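Local coordinates for protein (adenylosuccinate lyase) (Thermotoga maritima, PDB 1C3C), which cleaves adenylosuccinate to AMP and fumarate in purine biosynthesis and probably also releases fumarate from the succinyl-carboxamide intermediate SAICAR, at residues K117-V122 / T325-V330; D11-E16 / S102-E107; Q354-K359 / E408-I413. One frame throughout, in Å; residues are numbered along the deposited sequence.

Contact 1. Residues K117-V122 / T325-V330; sequences KEFCDV and TATNVV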
loop_
_atom_site.group_PDB
_atom_site.type_symbol
_atom_site.label_atom_id
_atom_site.label_comp_id
_atom_site.label_asym_id
_atom_site.label_seq_id
_atom_site.Cartn_x
_atom_site.Cartn_y
_atom_site.Cartn_z
ATOM N N LYS A 117 14.324 -5.034 -23.503
ATOM C CA LYS A 117 14.808 -6.036 -24.479
ATOM C C LYS A 117 16.324 -6.196 -24.420
ATOM O O LYS A 117 16.832 -7.324 -24.559
ATOM C CB LYS A 117 14.387 -5.605 -25.895
ATOM C CG LYS A 117 12.890 -5.747 -26.116
ATOM C CD LYS A 117 12.573 -5.248 -27.544
ATOM C CE LYS A 117 11.059 -5.413 -27.762
ATOM N NZ LYS A 117 10.644 -4.768 -29.045
ATOM N N GLU A 118 17.077 -5.113 -24.248
ATOM C CA GLU A 118 18.522 -5.209 -24.085
ATOM C C GLU A 118 18.914 -5.993 -22.848
ATOM O O GLU A 118 19.904 -6.744 -22.867
ATOM C CB GLU A 118 19.213 -3.820 -24.002
ATOM C CG GLU A 118 19.064 -3.128 -25.370
ATOM C CD GLU A 118 19.711 -1.750 -25.391
ATOM O OE1 GLU A 118 20.566 -1.471 -24.516
ATOM O OE2 GLU A 118 19.365 -0.943 -26.295
ATOM N N PHE A 119 18.206 -5.778 -21.750
ATOM C CA PHE A 119 18.417 -6.566 -20.548
ATOM C C PHE A 119 18.172 -8.065 -20.832
ATOM O O PHE A 119 18.976 -8.904 -20.422
ATOM C CB PHE A 119 17.508 -6.088 -19.398
ATOM C CG PHE A 119 17.796 -6.666 -18.025
ATOM C CD1 PHE A 119 19.048 -7.102 -17.633
ATOM C CD2 PHE A 119 16.746 -6.778 -17.118
ATOM C CE1 PHE A 119 19.276 -7.636 -16.382
ATOM C CE2 PHE A 119 16.958 -7.288 -15.837
ATOM C CZ PHE A 119 18.231 -7.708 -15.463
ATOM N N CYS A 120 17.082 -8.430 -21.526
ATOM C CA CYS A 120 16.859 -9.814 -21.916
ATOM C C CYS A 120 18.031 -10.376 -22.708
ATOM O O CYS A 120 18.453 -11.534 -22.526
ATOM C CB CYS A 120 15.562 -9.867 -22.790
ATOM S SG CYS A 120 14.062 -9.701 -21.794
ATOM N N ASP A 121 18.560 -9.566 -23.655
ATOM C CA ASP A 121 19.683 -10.048 -24.467
ATOM C C ASP A 121 20.877 -10.398 -23.567
ATOM O O ASP A 121 21.542 -11.420 -23.758
ATOM C CB ASP A 121 20.097 -9.012 -25.510
ATOM C CG ASP A 121 19.084 -8.805 -26.627
ATOM O OD1 ASP A 121 18.210 -9.658 -26.896
ATOM O OD2 ASP A 121 19.156 -7.715 -27.247
ATOM N N VAL A 122 21.160 -9.536 -22.601
ATOM C CA VAL A 122 22.252 -9.771 -21.653
ATOM C C VAL A 122 21.999 -11.017 -20.820
ATOM O O VAL A 122 22.907 -11.840 -20.601
ATOM C CB VAL A 122 22.459 -8.539 -20.766
ATOM C CG1 VAL A 122 23.311 -8.857 -19.540
ATOM C CG2 VAL A 122 23.128 -7.416 -21.592
ATOM N N THR A 325 20.689 -0.167 -14.888
ATOM C CA THR A 325 21.639 -0.529 -13.839
ATOM C C THR A 325 21.729 -2.038 -13.668
ATOM O O THR A 325 22.833 -2.598 -13.624
ATOM C CB THR A 325 21.211 0.123 -12.511
ATOM O OG1 THR A 325 21.276 1.555 -12.673
ATOM C CG2 THR A 325 22.168 -0.231 -11.368
ATOM N N ALA A 326 20.565 -2.726 -13.605
ATOM C CA ALA A 326 20.574 -4.181 -13.515
ATOM C C ALA A 326 21.268 -4.802 -14.723
ATOM O O ALA A 326 21.914 -5.850 -14.588
ATOM C CB ALA A 326 19.144 -4.779 -13.415
ATOM N N THR A 327 21.041 -4.215 -15.901
ATOM C CA THR A 327 21.699 -4.763 -17.098
ATOM C C THR A 327 23.223 -4.724 -16.906
ATOM O O THR A 327 23.932 -5.690 -17.216
ATOM C CB THR A 327 21.295 -3.936 -18.327
ATOM O OG1 THR A 327 19.864 -3.974 -18.518
ATOM C CG2 THR A 327 21.929 -4.494 -19.603
ATOM N N ASN A 328 23.752 -3.594 -16.437
ATOM C CA ASN A 328 25.222 -3.509 -16.237
ATOM C C ASN A 328 25.663 -4.457 -15.131
ATOM O O ASN A 328 26.724 -5.078 -15.265
ATOM C CB ASN A 328 25.644 -2.071 -15.883
ATOM C CG ASN A 328 27.159 -2.033 -15.682
ATOM O OD1 ASN A 328 27.758 -1.928 -14.598
ATOM N ND2 ASN A 328 27.842 -2.228 -16.806
ATOM N N VAL A 329 24.899 -4.577 -14.035
ATOM C CA VAL A 329 25.268 -5.570 -13.018
ATOM C C VAL A 329 25.422 -6.966 -13.624
ATOM O O VAL A 329 26.454 -7.639 -13.428
ATOM C CB VAL A 329 24.213 -5.570 -11.885
ATOM C CG1 VAL A 329 24.413 -6.733 -10.895
ATOM C CG2 VAL A 329 24.355 -4.227 -11.158
ATOM N N VAL A 330 24.427 -7.444 -14.372
ATOM C CA VAL A 330 24.438 -8.844 -14.820
ATOM C C VAL A 330 25.492 -8.994 -15.932
ATOM O O VAL A 330 26.220 -9.989 -15.976
ATOM C CB VAL A 330 23.056 -9.255 -15.359
ATOM C CG1 VAL A 330 23.121 -10.662 -15.986
ATOM C CG2 VAL A 330 22.052 -9.263 -14.212
#
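Helix segments 117-122 and 325-330 run almost parallel, at 13° with their axes 9.4 Å apart, and Phe119 CA and Thr327 CA come within 5.1 Å of each other. Phe119 has CG anti to its own N (chi1 -170°), which carries the ring past Thr327 to lie against Ala326 and Val330. Thr327 OG1 lies 3.3 Å from Phe119 CB in a plain van der Waals contact; this hydroxyl is satisfied within its own helix by Ile323 O. At the far end of the ring, Phe119 CZ touches Ala326 CB at 3.7 Å, while Val330 CG2 meets the ring edge near its plane, 3.9 Å from Phe119 CE1. Val122 completes the seam: its CG2 packs on Thr327 CG2 (3.7 Å) and its CG1 on Val330 CG1. With an alanine in place of Phe119, Ala326 CB and Val330 CG2 would probably lose their aromatic partner and a gap would open between the helices. Met160 and Ile235, from helices 149-173 and 216-242, also touch the Phe119 side chain. Such apolar packing of long, nearly aligned helices is characteristic of the central bundle of the fumarase/aspartase superfamily.

Contact 2. Residues D11-E16 / S102-E107; sequences DLWTEE and SLALVE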
loop_
_atom_site.group_PDB
_atom_site.type_symbol
_atom_site.label_atom_id
_atom_site.label_comp_id
_atom_site.label_asym_id
_atom_site.label_seq_id
_atom_site.Cartn_x
_atom_site.Cartn_y
_atom_site.Cartn_z
ATOM N N ASP A 11 15.026 13.615 -20.117
ATOM C CA ASP A 11 14.662 14.668 -21.073
ATOM C C ASP A 11 13.160 14.732 -21.372
ATOM O O ASP A 11 12.616 15.767 -21.728
ATOM C CB ASP A 11 15.423 14.425 -22.372
ATOM C CG ASP A 11 16.914 14.401 -22.002
ATOM O OD1 ASP A 11 17.489 13.302 -21.829
ATOM O OD2 ASP A 11 17.425 15.517 -21.803
ATOM N N LEU A 12 12.456 13.609 -21.198
ATOM C CA LEU A 12 11.021 13.571 -21.424
ATOM C C LEU A 12 10.252 14.377 -20.412
ATOM O O LEU A 12 9.115 14.792 -20.704
ATOM C CB LEU A 12 10.618 12.103 -21.242
ATOM C CG LEU A 12 9.266 11.625 -21.717
ATOM C CD1 LEU A 12 9.037 12.079 -23.168
ATOM C CD2 LEU A 12 9.232 10.084 -21.663
ATOM N N TRP A 13 10.736 14.511 -19.170
ATOM C CA TRP A 13 9.956 15.036 -18.081
ATOM C C TRP A 13 10.381 16.455 -17.689
ATOM O O TRP A 13 10.023 16.884 -16.592
ATOM C CB TRP A 13 10.013 14.076 -16.848
ATOM C CG TRP A 13 9.404 12.735 -17.205
ATOM C CD1 TRP A 13 10.086 11.550 -17.334
ATOM C CD2 TRP A 13 8.037 12.459 -17.496
ATOM N NE1 TRP A 13 9.183 10.550 -17.678
ATOM C CE2 TRP A 13 7.934 11.087 -17.780
ATOM C CE3 TRP A 13 6.861 13.229 -17.502
ATOM C CZ2 TRP A 13 6.710 10.478 -18.100
ATOM C CZ3 TRP A 13 5.643 12.637 -17.834
ATOM C CH2 TRP A 13 5.576 11.256 -18.111
ATOM N N THR A 14 10.977 17.253 -18.559
ATOM C CA THR A 14 11.193 18.667 -18.234
ATOM C C THR A 14 9.976 19.516 -18.542
ATOM O O THR A 14 9.047 19.114 -19.284
ATOM C CB THR A 14 12.377 19.185 -19.101
ATOM O OG1 THR A 14 11.956 19.044 -20.496
ATOM C CG2 THR A 14 13.633 18.356 -18.860
ATOM N N GLU A 15 9.952 20.747 -18.018
ATOM C CA GLU A 15 8.869 21.672 -18.373
ATOM C C GLU A 15 8.856 21.974 -19.857
ATOM O O GLU A 15 7.775 22.028 -20.480
ATOM C CB GLU A 15 9.048 22.986 -17.567
ATOM C CG GLU A 15 8.863 22.682 -16.085
ATOM C CD GLU A 15 7.446 22.851 -15.612
ATOM O OE1 GLU A 15 6.427 22.611 -16.289
ATOM O OE2 GLU A 15 7.310 23.320 -14.447
ATOM N N GLU A 16 10.049 22.122 -20.454
ATOM C CA GLU A 16 10.121 22.384 -21.890
ATOM C C GLU A 16 9.451 21.246 -22.663
ATOM O O GLU A 16 8.697 21.452 -23.626
ATOM C CB GLU A 16 11.577 22.538 -22.327
ATOM C CG GLU A 16 11.782 22.769 -23.821
ATOM C CD GLU A 16 13.284 22.861 -24.186
ATOM N N SER A 102 -0.607 10.928 -22.489
ATOM C CA SER A 102 -0.555 9.687 -23.270
ATOM C C SER A 102 0.673 9.665 -24.158
ATOM O O SER A 102 1.390 8.660 -24.179
ATOM C CB SER A 102 -1.831 9.543 -24.108
ATOM O OG SER A 102 -2.851 9.322 -23.097
ATOM N N LEU A 103 0.951 10.769 -24.878
ATOM C CA LEU A 103 2.227 10.843 -25.609
ATOM C C LEU A 103 3.447 10.500 -24.740
ATOM O O LEU A 103 4.334 9.744 -25.158
ATOM C CB LEU A 103 2.421 12.258 -26.202
ATOM C CG LEU A 103 1.436 12.625 -27.352
ATOM C CD1 LEU A 103 1.660 14.103 -27.742
ATOM C CD2 LEU A 103 1.627 11.713 -28.564
ATOM N N ALA A 104 3.478 11.116 -23.569
ATOM C CA ALA A 104 4.612 10.931 -22.648
ATOM C C ALA A 104 4.683 9.461 -22.207
ATOM O O ALA A 104 5.799 8.913 -22.179
ATOM C CB ALA A 104 4.477 11.841 -21.432
ATOM N N LEU A 105 3.573 8.889 -21.774
ATOM C CA LEU A 105 3.669 7.506 -21.251
ATOM C C LEU A 105 3.950 6.501 -22.360
ATOM O O LEU A 105 4.592 5.474 -22.105
ATOM C CB LEU A 105 2.377 7.186 -20.487
ATOM C CG LEU A 105 2.178 8.025 -19.199
ATOM C CD1 LEU A 105 0.839 7.576 -18.569
ATOM C CD2 LEU A 105 3.320 7.792 -18.218
ATOM N N VAL A 106 3.450 6.785 -23.565
ATOM C CA VAL A 106 3.837 5.946 -24.723
ATOM C C VAL A 106 5.333 6.067 -24.976
ATOM O O VAL A 106 6.013 5.045 -25.149
ATOM C CB VAL A 106 3.003 6.331 -25.974
ATOM C CG1 VAL A 106 3.560 5.610 -27.204
ATOM C CG2 VAL A 106 1.564 5.885 -25.752
ATOM N N GLU A 107 5.873 7.269 -25.030
ATOM C CA GLU A 107 7.323 7.429 -25.311
ATOM C C GLU A 107 8.161 6.855 -24.169
ATOM O O GLU A 107 9.163 6.195 -24.453
ATOM C CB GLU A 107 7.641 8.906 -25.562
ATOM C CG GLU A 107 9.132 9.153 -25.885
ATOM C CD GLU A 107 9.624 8.335 -27.069
ATOM O OE1 GLU A 107 8.866 8.030 -28.032
ATOM O OE2 GLU A 107 10.813 7.927 -27.051
#
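Glu107 N donates to Leu103 O at 2.9 Å, equal in length to the bond from Val106 N to Ser102 O, so the helix that receives Leu12 and Trp13 is regularly bonded here. No hydrogen bond crosses between 11-16 and 102-107; apart from one methyl on a carbonyl oxygen, carbon meets carbon. Leu12 leans directly at the helix, CG anti to its N (chi1 -166°), and its two methyls divide the work. CD2 rests 3.7 Å from Ala104 O, and CD1 lies 4.0 Å from Glu107 CG, so it is the methylene part of the glutamate that is used here, the two side chains passing at a slant.

Trp13 comes in beside it with the six-membered end of the indole leading. Its CH2 atom is 3.5 Å from Ala104 CB, a close approach that the single methyl of the alanine permits, and 4.1 Å from Leu105 CD2, which lies at the ring edge near its plane. Leu12 CG sits 4.1 Å above one face of the same indole, offset toward its rim, so the two consecutive residues pack on each other as well as on the helix. Phe312, Pro313 and Gln317 of helix 303-332 also touch the Trp13 side chain, and NE1 makes a weak hydrogen bond to Thr316 OG1.

Directly after the tryptophan the chain turns into helix 15-35: Thr14 is its N-cap, with OG1 accepting from Ala17 N, and Leu12 O is bonded by Arg21 NH1, whose side chain also touches Ala104. The chemistry implies a junction held by shape and burial of apolar surface, in which Leu12 O and Trp13 NE1 find their hydrogen bonds elsewhere, the second a weak one.

Contact 3. Residues Q354-K359 / E408-I413; sequences QRVLLK and EELFDI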
loop_
_atom_site.group_PDB
_atom_site.type_symbol
_atom_site.label_atom_id
_atom_site.label_comp_id
_atom_site.label_asym_id
_atom_site.label_seq_id
_atom_site.Cartn_x
_atom_site.Cartn_y
_atom_site.Cartn_z
ATOM N N GLN A 354 19.028 -38.059 -0.369
ATOM C CA GLN A 354 17.800 -38.687 -0.877
ATOM C C GLN A 354 18.087 -39.803 -1.887
ATOM O O GLN A 354 17.352 -40.795 -1.905
ATOM C CB GLN A 354 16.852 -37.659 -1.468
ATOM C CG GLN A 354 15.474 -38.145 -1.849
ATOM C CD GLN A 354 14.627 -38.715 -0.735
ATOM O OE1 GLN A 354 14.800 -38.487 0.471
ATOM N NE2 GLN A 354 13.622 -39.518 -1.116
ATOM N N ARG A 355 19.115 -39.663 -2.726
ATOM C CA ARG A 355 19.454 -40.792 -3.611
ATOM C C ARG A 355 19.885 -42.013 -2.801
ATOM O O ARG A 355 19.521 -43.138 -3.196
ATOM C CB ARG A 355 20.581 -40.375 -4.564
ATOM C CG ARG A 355 20.156 -39.174 -5.423
ATOM C CD ARG A 355 20.902 -39.235 -6.764
ATOM N NE ARG A 355 20.438 -40.370 -7.560
ATOM C CZ ARG A 355 21.101 -40.977 -8.516
ATOM N NH1 ARG A 355 20.546 -41.996 -9.192
ATOM N NH2 ARG A 355 22.315 -40.569 -8.841
ATOM N N VAL A 356 20.682 -41.788 -1.759
ATOM C CA VAL A 356 21.116 -42.934 -0.933
ATOM C C VAL A 356 19.894 -43.583 -0.297
ATOM O O VAL A 356 19.732 -44.815 -0.336
ATOM C CB VAL A 356 22.159 -42.527 0.116
ATOM C CG1 VAL A 356 22.538 -43.703 1.027
ATOM C CG2 VAL A 356 23.440 -42.004 -0.544
ATOM N N LEU A 357 19.003 -42.814 0.313
ATOM C CA LEU A 357 17.807 -43.339 0.939
ATOM C C LEU A 357 17.010 -44.219 -0.031
ATOM O O LEU A 357 16.614 -45.347 0.281
ATOM C CB LEU A 357 16.895 -42.218 1.453
ATOM C CG LEU A 357 15.945 -42.606 2.598
ATOM C CD1 LEU A 357 15.327 -41.368 3.238
ATOM C CD2 LEU A 357 14.795 -43.460 2.114
ATOM N N LEU A 358 16.741 -43.691 -1.214
ATOM C CA LEU A 358 16.007 -44.408 -2.234
ATOM C C LEU A 358 16.698 -45.680 -2.695
ATOM O O LEU A 358 15.963 -46.668 -2.872
ATOM C CB LEU A 358 15.670 -43.495 -3.425
ATOM C CG LEU A 358 14.803 -42.318 -2.928
ATOM C CD1 LEU A 358 14.475 -41.349 -4.039
ATOM C CD2 LEU A 358 13.528 -42.838 -2.254
ATOM N N LYS A 359 18.011 -45.662 -2.836
ATOM C CA LYS A 359 18.714 -46.878 -3.247
ATOM C C LYS A 359 18.554 -47.976 -2.193
ATOM O O LYS A 359 18.323 -49.144 -2.523
ATOM C CB LYS A 359 20.184 -46.586 -3.486
ATOM C CG LYS A 359 21.060 -47.754 -3.914
ATOM C CD LYS A 359 20.535 -48.478 -5.129
ATOM C CE LYS A 359 20.913 -47.871 -6.459
ATOM N NZ LYS A 359 21.082 -48.971 -7.478
ATOM N N GLU A 408 28.975 -45.000 -5.241
ATOM C CA GLU A 408 29.684 -43.840 -5.752
ATOM C C GLU A 408 28.929 -43.126 -6.854
ATOM O O GLU A 408 28.983 -41.909 -6.966
ATOM C CB GLU A 408 31.072 -44.214 -6.295
ATOM C CG GLU A 408 32.051 -44.536 -5.170
ATOM C CD GLU A 408 33.381 -45.041 -5.676
ATOM O OE1 GLU A 408 33.440 -45.637 -6.772
ATOM O OE2 GLU A 408 34.389 -44.844 -4.961
ATOM N N GLU A 409 28.177 -43.858 -7.681
ATOM C CA GLU A 409 27.489 -43.163 -8.775
ATOM C C GLU A 409 26.306 -42.360 -8.257
ATOM O O GLU A 409 25.864 -41.455 -8.965
ATOM C CB GLU A 409 27.119 -44.228 -9.799
ATOM C CG GLU A 409 25.951 -45.073 -9.320
ATOM C CD GLU A 409 25.698 -46.306 -10.126
ATOM O OE1 GLU A 409 26.370 -46.539 -11.206
ATOM O OE2 GLU A 409 24.731 -47.070 -10.014
ATOM N N LEU A 410 25.886 -42.557 -7.017
ATOM C CA LEU A 410 24.847 -41.694 -6.414
ATOM C C LEU A 410 25.364 -40.303 -6.114
ATOM O O LEU A 410 24.574 -39.404 -5.833
ATOM C CB LEU A 410 24.309 -42.347 -5.135
ATOM C CG LEU A 410 23.676 -43.737 -5.324
ATOM C CD1 LEU A 410 23.173 -44.285 -3.993
ATOM C CD2 LEU A 410 22.566 -43.712 -6.363
ATOM N N PHE A 411 26.678 -40.102 -6.109
ATOM C CA PHE A 411 27.299 -38.818 -5.804
ATOM C C PHE A 411 27.636 -38.040 -7.061
ATOM O O PHE A 411 28.380 -37.047 -7.091
ATOM C CB PHE A 411 28.529 -39.110 -4.894
ATOM C CG PHE A 411 28.058 -39.537 -3.525
ATOM C CD1 PHE A 411 27.602 -40.806 -3.255
ATOM C CD2 PHE A 411 28.029 -38.618 -2.477
ATOM C CE1 PHE A 411 27.118 -41.188 -2.017
ATOM C CE2 PHE A 411 27.572 -38.985 -1.234
ATOM C CZ PHE A 411 27.101 -40.266 -0.964
ATOM N N ASP A 412 27.099 -38.457 -8.210
ATOM C CA ASP A 412 27.323 -37.827 -9.496
ATOM C C ASP A 412 26.449 -36.602 -9.716
ATOM O O ASP A 412 25.210 -36.703 -9.693
ATOM C CB ASP A 412 26.875 -38.894 -10.504
ATOM C CG ASP A 412 27.755 -39.036 -11.698
ATOM O OD1 ASP A 412 28.336 -37.992 -12.037
ATOM O OD2 ASP A 412 27.802 -40.174 -12.238
ATOM N N ILE A 413 27.034 -35.456 -10.005
ATOM C CA ILE A 413 26.258 -34.233 -10.299
ATOM C C ILE A 413 25.499 -34.337 -11.597
ATOM O O ILE A 413 24.475 -33.684 -11.834
ATOM C CB ILE A 413 27.193 -33.001 -10.328
ATOM C CG1 ILE A 413 27.525 -32.820 -8.830
ATOM C CG2 ILE A 413 26.576 -31.712 -10.818
ATOM C CD1 ILE A 413 28.507 -31.718 -8.479
HETATM O O HOH W 1 23.673 -38.055 -8.143
HETATM O O HOH W 2 24.235 -40.910 -11.299
#
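Leu410 lays its CD2 methyl over the centre of one face of the Arg355 guanidinium, 3.8 Å above the plane. The contact belongs to the all-helical C-terminal domain of adenylosuccinate lyase, where helix 353-362 meets the type I beta turn from Glu409 to Asp412. Leu410, at the second position of the turn, contributes the largest single share of the buried surface. Its other methyl, CD1, reaches the helix itself, lying 3.8 Å from Lys359 CB and 4.1 Å from Val356 CG2. The leucine thus fits between residues one turn apart, Arg355 and Lys359, with Val356 alongside.

Val356 CG2 also meets the Phe411 ring at 4.0 Å from CE1, and Leu392 of helix 388-393 touches both of these side chains, closing the apolar side of the junction.

The polar side is wetter. A bend at chi3 (68°) turns the Arg355 head back toward the turn. Tyr415, outside the two segments, makes a cation-pi contact with the same group. Glu409 and Asp412 carboxylates lie several ångströms from the guanidinium, without contact, and may favour its charge at a distance. Two waters lie in the guanidinium plane and tie it to the turn: Arg355 NH2 donates to both, one water passes a hydrogen to Glu409 O at 2.9 Å, and the other donates to Leu410 O at 2.8 Å and to Asp412 O at 2.6 Å.

Contacts 1 and 2 share helix 93-129: the 102-107 segment receives the N-terminal chain, and further along the same helix 117-122 packs on 325-330. Their centres are 24 Å apart and their nearest atoms about 12 Å. Helix 303-332 ties them as well, since it supplies 325-330 to contact 1 and, through Phe312, covers Trp13 and Leu105 of contact 2. Contact 3 stands apart in the C-terminal domain, its centre 59 Å from that of contact 2, across the chain's centre, and 38 Å from that of contact 1. All three are within one chain; in this superfamily, active sites are typically assembled from several subunits of the tetramer.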